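Local coordinates for protein cellulase IBT99 (PDB 6WBT) that probably hydrolyses 6-phospho-alpha-glucosides as a family 4 glycosidase, and binds NAD, manganese and glucose 6-phosphate, at residues K92-D97 and G108-G113; G120-Y125 and E433-Y438; W267-Y270 and S275-D278. One frame throughout, in Å; residues are numbered along the deposited sequence.

Interaction 1 lies in the ligand pocket, where R94 and E110 touch bound glucose 6-phosphate, and E110 also meets NAD. The other two contacts adjoin it from different parts of the chain. Interaction 2, its centre about 12 Å from that of interaction 1, ties the chain's C-terminal tail to helix 114-136; its R122 forms a salt bridge with D97 of interaction 1, R122 NH2 to D97 OD2 2.7 Å. Interaction 3, its centre about 14 Å from that of interaction 1, packs against the pocket loop: C112 SG sits 3.5 Å from Y270 CE2, and Q109 CG 3.6 Å from Y269 CZ. Interactions 2 and 3 do not touch, their nearest atoms being about 11 Å apart.

Interaction 1: residues K92-D97 and G108-G113. With G6P (6-O-phosphono-alpha-D-glucopyranose), chain F; NAD (nicotinamide-adenine-dinucleotide), chain G.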
loop_
_atom_site.group_PDB
_atom_site.type_symbol
_atom_site.label_atom_id
_atom_site.label_comp_id
_atom_site.label_asym_id
_atom_site.label_seq_id
_atom_site.Cartn_x
_atom_site.Cartn_y
_atom_site.Cartn_z
ATOM N N LYS A 92 -2.191 -23.173 37.425
ATOM C CA LYS A 92 -2.225 -24.616 37.212
ATOM C C LYS A 92 -2.037 -24.962 35.740
ATOM O O LYS A 92 -1.281 -25.882 35.403
ATOM C CB LYS A 92 -3.546 -25.182 37.735
ATOM C CG LYS A 92 -4.094 -26.352 36.934
ATOM C CD LYS A 92 -5.594 -26.488 37.136
ATOM C CE LYS A 92 -6.205 -27.447 36.128
ATOM N NZ LYS A 92 -7.691 -27.475 36.225
HETATM N N MSE A 93 -2.709 -24.239 34.852
HETATM C CA MSE A 93 -2.605 -24.500 33.422
HETATM C C MSE A 93 -1.308 -23.946 32.847
HETATM O O MSE A 93 -0.851 -24.390 31.793
HETATM C CB MSE A 93 -3.804 -23.910 32.677
HETATM C CG MSE A 93 -5.080 -24.717 32.831
HETATM SE SE MSE A 93 -4.842 -26.574 32.283
HETATM C CE MSE A 93 -4.123 -26.271 30.496
ATOM N N ARG A 94 -0.716 -22.975 33.544
ATOM C CA ARG A 94 0.541 -22.401 33.075
ATOM C C ARG A 94 1.678 -23.411 33.166
ATOM O O ARG A 94 2.484 -23.531 32.236
ATOM C CB ARG A 94 0.880 -21.142 33.871
ATOM C CG ARG A 94 2.217 -20.531 33.489
ATOM C CD ARG A 94 2.502 -19.258 34.264
ATOM N NE ARG A 94 3.805 -18.703 33.910
ATOM C CZ ARG A 94 4.287 -17.560 34.386
ATOM N NH1 ARG A 94 3.573 -16.841 35.240
ATOM N NH2 ARG A 94 5.483 -17.137 34.004
ATOM N N VAL A 95 1.761 -24.147 34.277
ATOM C CA VAL A 95 2.822 -25.139 34.419
ATOM C C VAL A 95 2.591 -26.311 33.476
ATOM O O VAL A 95 3.544 -26.984 33.068
ATOM C CB VAL A 95 2.940 -25.603 35.884
ATOM C CG1 VAL A 95 3.028 -24.406 36.811
ATOM C CG2 VAL A 95 1.771 -26.496 36.269
ATOM N N LYS A 96 1.334 -26.575 33.109
ATOM C CA LYS A 96 1.062 -27.652 32.165
ATOM C C LYS A 96 1.433 -27.249 30.744
ATOM O O LYS A 96 1.853 -28.099 29.950
ATOM C CB LYS A 96 -0.408 -28.064 32.241
ATOM C CG LYS A 96 -0.715 -29.372 31.532
ATOM C CD LYS A 96 0.173 -30.491 32.053
ATOM C CE LYS A 96 -0.040 -31.780 31.277
ATOM N NZ LYS A 96 0.889 -32.853 31.729
ATOM N N ASP A 97 1.292 -25.965 30.405
ATOM C CA ASP A 97 1.743 -25.495 29.101
ATOM C C ASP A 97 3.261 -25.543 28.996
ATOM O O ASP A 97 3.807 -25.949 27.964
ATOM C CB ASP A 97 1.235 -24.075 28.847
ATOM C CG ASP A 97 -0.277 -23.989 28.835
ATOM O OD1 ASP A 97 -0.935 -25.046 28.915
ATOM O OD2 ASP A 97 -0.806 -22.861 28.748
ATOM N N GLY A 108 9.215 -23.443 26.635
ATOM C CA GLY A 108 7.969 -23.345 27.368
ATOM C C GLY A 108 7.885 -22.072 28.182
ATOM O O GLY A 108 8.345 -22.025 29.328
ATOM N N GLN A 109 7.304 -21.029 27.598
ATOM C CA GLN A 109 7.207 -19.727 28.235
ATOM C C GLN A 109 5.743 -19.359 28.437
ATOM O O GLN A 109 4.840 -19.950 27.837
ATOM C CB GLN A 109 7.922 -18.653 27.400
ATOM C CG GLN A 109 8.605 -17.564 28.219
ATOM C CD GLN A 109 7.679 -16.416 28.565
ATOM O OE1 GLN A 109 6.712 -16.147 27.853
ATOM N NE2 GLN A 109 7.967 -15.734 29.668
ATOM N N GLU A 110 5.520 -18.370 29.305
ATOM C CA GLU A 110 4.163 -17.936 29.617
ATOM C C GLU A 110 3.462 -17.377 28.384
ATOM O O GLU A 110 2.321 -17.747 28.083
ATOM C CB GLU A 110 4.196 -16.889 30.732
ATOM C CG GLU A 110 2.830 -16.360 31.133
ATOM C CD GLU A 110 2.911 -15.026 31.851
ATOM O OE1 GLU A 110 3.621 -14.127 31.354
ATOM O OE2 GLU A 110 2.270 -14.879 32.912
ATOM N N THR A 111 4.131 -16.481 27.658
ATOM C CA THR A 111 3.513 -15.772 26.546
ATOM C C THR A 111 4.233 -15.959 25.218
ATOM O O THR A 111 3.789 -15.396 24.210
ATOM C CB THR A 111 3.425 -14.272 26.860
ATOM O OG1 THR A 111 4.743 -13.743 27.046
ATOM C CG2 THR A 111 2.616 -14.045 28.120
ATOM N N CYS A 112 5.322 -16.723 25.178
ATOM C CA CYS A 112 6.088 -16.928 23.957
ATOM C C CYS A 112 6.169 -18.413 23.635
ATOM O O CYS A 112 6.290 -19.250 24.535
ATOM C CB CYS A 112 7.496 -16.341 24.085
ATOM S SG CYS A 112 7.530 -14.547 24.277
ATOM N N GLY A 113 6.108 -18.731 22.344
ATOM C CA GLY A 113 6.166 -20.111 21.908
ATOM C C GLY A 113 4.805 -20.781 21.940
ATOM O O GLY A 113 3.751 -20.135 21.907
HETATM C C1 G6P F . 6.751 -8.881 32.898
HETATM C C2 G6P F . 6.093 -9.378 31.613
HETATM C C3 G6P F . 4.943 -10.331 31.919
HETATM C C4 G6P F . 5.399 -11.424 32.878
HETATM C C5 G6P F . 6.020 -10.782 34.113
HETATM C C6 G6P F . 6.461 -11.810 35.150
HETATM O O1 G6P F . 5.826 -8.065 33.623
HETATM O O2 G6P F . 5.598 -8.261 30.866
HETATM O O3 G6P F . 4.472 -10.920 30.703
HETATM O O4 G6P F . 4.281 -12.232 33.260
HETATM O O5 G6P F . 7.139 -9.991 33.710
HETATM O O6 G6P F . 6.060 -13.125 34.770
HETATM P P G6P F . 6.112 -14.318 35.849
HETATM O O1P G6P F . 6.621 -15.503 35.066
HETATM O O2P G6P F . 4.689 -14.440 36.339
HETATM O O3P G6P F . 7.077 -13.808 36.894
HETATM P PA NAD G . -3.162 -15.513 39.122
HETATM O O1A NAD G . -3.359 -16.861 38.512
HETATM O O2A NAD G . -2.441 -15.432 40.427
HETATM O O5B NAD G . -4.590 -14.789 39.253
HETATM C C5B NAD G . -5.425 -14.637 38.072
HETATM C C4B NAD G . -6.859 -14.436 38.499
HETATM O O4B NAD G . -7.711 -14.342 37.326
HETATM C C3B NAD G . -7.469 -15.551 39.365
HETATM O O3B NAD G . -8.113 -14.979 40.496
HETATM C C2B NAD G . -8.503 -16.187 38.428
HETATM O O2B NAD G . -9.555 -16.850 39.094
HETATM C C1B NAD G . -8.936 -14.960 37.640
HETATM N N9A NAD G . -9.655 -15.262 36.407
HETATM C C8A NAD G . -9.420 -16.310 35.555
HETATM N N7A NAD G . -10.230 -16.339 34.526
HETATM C C5A NAD G . -11.063 -15.246 34.714
HETATM C C6A NAD G . -12.140 -14.738 33.962
HETATM N N6A NAD G . -12.575 -15.287 32.832
HETATM N N1A NAD G . -12.761 -13.631 34.432
HETATM C C2A NAD G . -12.319 -13.084 35.572
HETATM N N3A NAD G . -11.319 -13.474 36.359
HETATM C C4A NAD G . -10.721 -14.574 35.873
HETATM O O3 NAD G . -2.411 -14.570 38.065
HETATM P PN NAD G . -1.205 -13.522 38.216
HETATM O O1N NAD G . -1.530 -12.563 39.312
HETATM O O2N NAD G . 0.083 -14.273 38.285
HETATM O O5D NAD G . -1.305 -12.770 36.805
HETATM C C5D NAD G . -2.582 -12.193 36.437
HETATM C C4D NAD G . -2.539 -11.775 34.989
HETATM O O4D NAD G . -1.673 -10.625 34.854
HETATM C C3D NAD G . -1.975 -12.816 34.010
HETATM O O3D NAD G . -2.798 -12.880 32.853
HETATM C C2D NAD G . -0.606 -12.209 33.686
HETATM O O2D NAD G . -0.008 -12.695 32.495
HETATM C C1D NAD G . -0.971 -10.731 33.627
HETATM N N1N NAD G . 0.226 -9.846 33.677
HETATM C C2N NAD G . 0.638 -9.194 32.546
HETATM C C3N NAD G . 1.765 -8.386 32.566
HETATM C C7N NAD G . 2.131 -7.652 31.301
HETATM O O7N NAD G . 3.315 -7.482 31.023
HETATM N N7N NAD G . 1.141 -7.186 30.551
HETATM C C4N NAD G . 2.494 -8.272 33.746
HETATM C C5N NAD G . 2.048 -8.905 34.886
HETATM C C6N NAD G . 0.913 -9.683 34.832
HETATM O O HOH W 1 7.033 -18.581 31.395
#
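Part of the pocket for glucose 6-phosphate and NAD in this family 4 glycosidase is formed by R94, on helix 90-103, and E110, in the loop leading to helix 114-136. R94 reaches out fully extended, with CG trans to the backbone N (chi1 177°), and brings its guanidinium to the sugar phosphate. NH1 donates an almost straight bond (176°) to O2P of glucose 6-phosphate, at 2.9 Å. E110 lies over one guanidinium face, the two planar groups stacked 27° apart. Its OE2 is 3.3 Å from R94 NH1 but well above the guanidinium plane, so this salt bridge is one of charge, with no N-H aimed at the oxygen. The carboxylate divides its oxygens between the ligands: OE1 accepts from the sugar O4 at 2.8 Å, while OE2 accepts from O2D of the nicotinamide ribose at 3.2 Å. OE2 also has a salt bridge to R87. Next to E110, the loop folds on itself where Q109 OE1 accepts from the backbone N-H of T111 at 2.6 Å. T111 OG1 in turn bonds H201, a manganese-site residue. The chemistry implies that one carboxylate links sugar, cofactor and phosphate-binding arginine, probably fixing their relative positions.

Interaction 2: residues G120-Y125 and E433-Y438; sequences GMRTIY and EANKGY
R122 lays its methylenes alongside the CB of Y438: both CG and CD approach that atom, CG at 3.7 Å. The tyrosine ring then leads away, and the guanidinium is turned 74° from the ring plane, so the two flat groups do not stack. The arginine chain bends at chi3 (-60°), which swings the guanidinium toward N435, the first residue to leave the helical course of 421-434. There NH1 donates to N435 OD1 at 2.7 Å. Guanidinium and amide are nearly coplanar, the bond lies in the carbonyl plane, and it falls on a lone pair of the oxygen. The same OD1 also sits 3.2 Å from R122 CD, so it rests in the bend of the arginine chain. The amide is held at its other end too, ND2 donating to M431 O, back in the last turn of helix 421-434. Beyond N435 the chain turns back through G437, and Y438 N bonds N435 O at 3.0 Å, which brings the tyrosine to the arginine stem. The selenomethionine M93 of helix 90-103 packs against R122, N435 and Y438. The contact thus pins the tail after the last helix of the chain onto helix 114-136 of the NAD-binding, Rossmann-type part. R122 has two further partners, NE giving to V88 O and NH2 forming a salt bridge with D97. With all three guanidinium nitrogens engaged, D97 probably balances the buried charge, and the links to V88 O, N435 OD1 and D97 together are likely to fix the group's rotation.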
loop_
_atom_site.group_PDB
_atom_site.type_symbol
_atom_site.label_atom_id
_atom_site.label_comp_id
_atom_site.label_asym_id
_atom_site.label_seq_id
_atom_site.Cartn_x
_atom_site.Cartn_y
_atom_site.Cartn_z
ATOM N N GLY A 120 -2.944 -18.057 24.930
ATOM C CA GLY A 120 -3.712 -17.057 24.207
ATOM C C GLY A 120 -5.114 -17.519 23.859
ATOM O O GLY A 120 -6.081 -16.771 24.023
HETATM N N MSE A 121 -5.247 -18.754 23.381
HETATM C CA MSE A 121 -6.546 -19.273 22.962
HETATM C C MSE A 121 -7.485 -19.486 24.146
HETATM O O MSE A 121 -8.705 -19.508 23.982
HETATM C CB MSE A 121 -6.379 -20.579 22.183
HETATM C CG MSE A 121 -5.735 -20.406 20.815
HETATM SE SE MSE A 121 -6.318 -21.766 19.545
HETATM C CE MSE A 121 -8.229 -21.374 19.549
ATOM N N ARG A 122 -6.915 -19.648 25.342
ATOM C CA ARG A 122 -7.735 -19.707 26.546
ATOM C C ARG A 122 -8.309 -18.348 26.916
ATOM O O ARG A 122 -9.342 -18.287 27.591
ATOM C CB ARG A 122 -6.927 -20.251 27.725
ATOM C CG ARG A 122 -6.639 -21.742 27.674
ATOM C CD ARG A 122 -6.204 -22.247 29.043
ATOM N NE ARG A 122 -4.999 -21.577 29.520
ATOM C CZ ARG A 122 -3.766 -22.038 29.334
ATOM N NH1 ARG A 122 -3.573 -23.175 28.681
ATOM N NH2 ARG A 122 -2.726 -21.362 29.803
ATOM N N THR A 123 -7.672 -17.262 26.481
ATOM C CA THR A 123 -8.026 -15.919 26.917
ATOM C C THR A 123 -8.871 -15.155 25.904
ATOM O O THR A 123 -9.462 -14.133 26.268
ATOM C CB THR A 123 -6.751 -15.115 27.223
ATOM O OG1 THR A 123 -5.778 -15.976 27.827
ATOM C CG2 THR A 123 -7.045 -13.962 28.177
ATOM N N ILE A 124 -8.959 -15.628 24.658
ATOM C CA ILE A 124 -9.632 -14.861 23.607
ATOM C C ILE A 124 -11.096 -14.627 23.963
ATOM O O ILE A 124 -11.534 -13.487 24.148
ATOM C CB ILE A 124 -9.490 -15.568 22.247
ATOM C CG1 ILE A 124 -8.031 -15.549 21.785
ATOM C CG2 ILE A 124 -10.387 -14.915 21.206
ATOM C CD1 ILE A 124 -7.803 -16.208 20.443
ATOM N N TYR A 125 -11.872 -15.704 24.065
ATOM C CA TYR A 125 -13.309 -15.578 24.292
ATOM C C TYR A 125 -13.655 -15.080 25.695
ATOM O O TYR A 125 -14.594 -14.285 25.834
ATOM C CB TYR A 125 -14.012 -16.907 24.005
ATOM C CG TYR A 125 -14.197 -17.174 22.529
ATOM C CD1 TYR A 125 -15.031 -16.370 21.761
ATOM C CD2 TYR A 125 -13.541 -18.224 21.902
ATOM C CE1 TYR A 125 -15.204 -16.604 20.411
ATOM C CE2 TYR A 125 -13.709 -18.466 20.550
ATOM C CZ TYR A 125 -14.542 -17.653 19.810
ATOM O OH TYR A 125 -14.714 -17.889 18.466
ATOM N N GLU A 433 -5.849 -31.739 24.120
ATOM C CA GLU A 433 -6.295 -32.546 25.249
ATOM C C GLU A 433 -6.124 -31.815 26.575
ATOM O O GLU A 433 -7.020 -31.855 27.426
ATOM C CB GLU A 433 -5.535 -33.876 25.273
ATOM C CG GLU A 433 -6.148 -34.957 24.398
ATOM C CD GLU A 433 -7.444 -35.497 24.968
ATOM O OE1 GLU A 433 -7.652 -35.373 26.194
ATOM O OE2 GLU A 433 -8.258 -36.041 24.193
ATOM N N ALA A 434 -4.985 -31.147 26.773
ATOM C CA ALA A 434 -4.729 -30.470 28.039
ATOM C C ALA A 434 -5.653 -29.280 28.263
ATOM O O ALA A 434 -5.811 -28.844 29.408
ATOM C CB ALA A 434 -3.273 -30.014 28.108
ATOM N N ASN A 435 -6.265 -28.750 27.204
ATOM C CA ASN A 435 -7.135 -27.584 27.301
ATOM C C ASN A 435 -8.590 -27.917 26.991
ATOM O O ASN A 435 -9.357 -27.027 26.610
ATOM C CB ASN A 435 -6.637 -26.474 26.375
ATOM C CG ASN A 435 -5.303 -25.905 26.813
ATOM O OD1 ASN A 435 -5.239 -24.822 27.394
ATOM N ND2 ASN A 435 -4.229 -26.636 26.539
ATOM N N LYS A 436 -8.985 -29.179 27.140
ATOM C CA LYS A 436 -10.378 -29.566 26.942
ATOM C C LYS A 436 -11.231 -28.942 28.039
ATOM O O LYS A 436 -11.107 -29.298 29.215
ATOM C CB LYS A 436 -10.512 -31.086 26.929
ATOM C CG LYS A 436 -10.327 -31.696 25.547
ATOM C CD LYS A 436 -10.027 -33.183 25.613
ATOM C CE LYS A 436 -11.177 -33.970 26.213
ATOM N NZ LYS A 436 -10.904 -35.434 26.172
ATOM N N GLY A 437 -12.094 -28.005 27.653
ATOM C CA GLY A 437 -12.866 -27.206 28.578
ATOM C C GLY A 437 -12.511 -25.736 28.557
ATOM O O GLY A 437 -13.340 -24.904 28.949
ATOM N N TYR A 438 -11.304 -25.394 28.110
ATOM C CA TYR A 438 -10.859 -24.011 27.980
ATOM C C TYR A 438 -10.779 -23.539 26.537
ATOM O O TYR A 438 -11.150 -22.400 26.246
ATOM C CB TYR A 438 -9.484 -23.832 28.636
ATOM C CG TYR A 438 -9.485 -23.950 30.143
ATOM C CD1 TYR A 438 -10.054 -22.961 30.934
ATOM C CD2 TYR A 438 -8.901 -25.039 30.776
ATOM C CE1 TYR A 438 -10.053 -23.057 32.312
ATOM C CE2 TYR A 438 -8.894 -25.145 32.155
ATOM C CZ TYR A 438 -9.471 -24.152 32.918
ATOM O OH TYR A 438 -9.468 -24.250 34.290
#

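Interaction 3: residues W267-Y270 and S275-D278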
loop_
_atom_site.group_PDB
_atom_site.type_symbol
_atom_site.label_atom_id
_atom_site.label_comp_id
_atom_site.label_asym_id
_atom_site.label_seq_id
_atom_site.Cartn_x
_atom_site.Cartn_y
_atom_site.Cartn_z
ATOM N N TRP A 267 13.046 -11.258 23.271
ATOM C CA TRP A 267 13.753 -11.856 22.144
ATOM C C TRP A 267 14.652 -13.008 22.574
ATOM O O TRP A 267 15.191 -13.710 21.712
ATOM C CB TRP A 267 14.582 -10.800 21.412
ATOM C CG TRP A 267 13.759 -9.880 20.572
ATOM C CD1 TRP A 267 13.406 -8.595 20.865
ATOM C CD2 TRP A 267 13.173 -10.177 19.300
ATOM N NE1 TRP A 267 12.642 -8.071 19.851
ATOM C CE2 TRP A 267 12.483 -9.023 18.879
ATOM C CE3 TRP A 267 13.166 -11.305 18.475
ATOM C CZ2 TRP A 267 11.794 -8.967 17.671
ATOM C CZ3 TRP A 267 12.481 -11.246 17.276
ATOM C CH2 TRP A 267 11.807 -10.084 16.884
ATOM N N GLN A 268 14.818 -13.209 23.883
ATOM C CA GLN A 268 15.612 -14.319 24.395
ATOM C C GLN A 268 15.059 -15.666 23.945
ATOM O O GLN A 268 15.826 -16.617 23.748
ATOM C CB GLN A 268 15.655 -14.237 25.920
ATOM C CG GLN A 268 16.444 -15.324 26.611
ATOM C CD GLN A 268 16.109 -15.413 28.086
ATOM O OE1 GLN A 268 16.923 -15.856 28.896
ATOM N NE2 GLN A 268 14.902 -14.993 28.443
ATOM N N TYR A 269 13.742 -15.769 23.767
ATOM C CA TYR A 269 13.113 -17.039 23.429
ATOM C C TYR A 269 12.937 -17.246 21.931
ATOM O O TYR A 269 12.841 -18.397 21.489
ATOM C CB TYR A 269 11.749 -17.149 24.118
ATOM C CG TYR A 269 11.780 -16.784 25.585
ATOM C CD1 TYR A 269 11.211 -15.601 26.036
ATOM C CD2 TYR A 269 12.390 -17.614 26.516
ATOM C CE1 TYR A 269 11.240 -15.259 27.375
ATOM C CE2 TYR A 269 12.426 -17.281 27.856
ATOM C CZ TYR A 269 11.848 -16.103 28.281
ATOM O OH TYR A 269 11.880 -15.766 29.614
ATOM N N TYR A 270 12.887 -16.173 21.143
ATOM C CA TYR A 270 12.733 -16.296 19.698
ATOM C C TYR A 270 14.078 -16.419 18.990
ATOM O O TYR A 270 14.266 -17.314 18.160
ATOM C CB TYR A 270 11.955 -15.098 19.145
ATOM C CG TYR A 270 10.496 -15.082 19.538
ATOM C CD1 TYR A 270 9.553 -15.789 18.803
ATOM C CD2 TYR A 270 10.061 -14.361 20.641
ATOM C CE1 TYR A 270 8.218 -15.778 19.157
ATOM C CE2 TYR A 270 8.728 -14.345 21.002
ATOM C CZ TYR A 270 7.810 -15.055 20.257
ATOM O OH TYR A 270 6.481 -15.042 20.612
ATOM N N SER A 275 19.374 -21.969 23.640
ATOM C CA SER A 275 19.903 -21.686 24.968
ATOM C C SER A 275 18.825 -21.621 26.041
ATOM O O SER A 275 19.164 -21.485 27.222
ATOM C CB SER A 275 20.686 -20.371 24.948
ATOM O OG SER A 275 19.844 -19.284 24.606
ATOM N N ILE A 276 17.552 -21.716 25.672
ATOM C CA ILE A 276 16.459 -21.654 26.631
ATOM C C ILE A 276 15.928 -23.041 26.973
ATOM O O ILE A 276 15.619 -23.319 28.131
ATOM C CB ILE A 276 15.334 -20.739 26.099
ATOM C CG1 ILE A 276 15.839 -19.300 26.005
ATOM C CG2 ILE A 276 14.113 -20.806 26.998
ATOM C CD1 ILE A 276 16.465 -18.806 27.289
ATOM N N VAL A 277 15.823 -23.925 25.976
ATOM C CA VAL A 277 15.410 -25.299 26.246
ATOM C C VAL A 277 16.408 -25.984 27.170
ATOM O O VAL A 277 16.029 -26.815 28.006
ATOM C CB VAL A 277 15.231 -26.073 24.925
ATOM C CG1 VAL A 277 14.819 -27.512 25.193
ATOM C CG2 VAL A 277 14.202 -25.382 24.043
ATOM N N ASP A 278 17.691 -25.639 27.052
ATOM C CA ASP A 278 18.702 -26.194 27.945
ATOM C C ASP A 278 18.671 -25.545 29.323
ATOM O O ASP A 278 19.002 -26.198 30.318
ATOM C CB ASP A 278 20.093 -26.034 27.327
ATOM C CG ASP A 278 20.270 -26.859 26.068
ATOM O OD1 ASP A 278 19.457 -26.705 25.134
ATOM O OD2 ASP A 278 21.228 -27.658 26.010
#
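Q268 and Y269 meet I276 where the weakly bonded helical turn 267-270 packs on the short helix 274-277, which follow each other in the C-terminal domain of the family 4 fold. The contact is plain packing, and I276 carries its side of it by spreading three carbons over the two partners. The apolar part is the meeting of I276 with the Y269 ring. CG2 comes to the ring edge, 3.7 Å from CD2, while CG1 lies near the same CD2. Lying near the ring plane, CG2 meets the rim rather than a face; the tyrosine and isoleucine side chains cross at about a right angle. The second kind of contact is with the glutamine stem. Q268 runs extended beyond CG, and I276 CD1 touches its CG at 3.5 Å; the isoleucine's bend at chi2 (-52°) puts its terminal methyl there, on a different partner from CG2. With an alanine here, the Y269 edge and the Q268 stem would probably lose their shared packing partner, and a gap would be likely to open between the two short segments. Around the pair, Y269 also packs on V107 and Q109 of the pocket loop, H246 and T247 of helix 242-249 lie against Q268, and S275 rests on L422 of a neighbouring subunit. The contact therefore lies between the ligand pocket and a subunit interface. The remaining kind is side chain against backbone: I276 CG1 lies 3.5 Å from the carbonyl O of Q268.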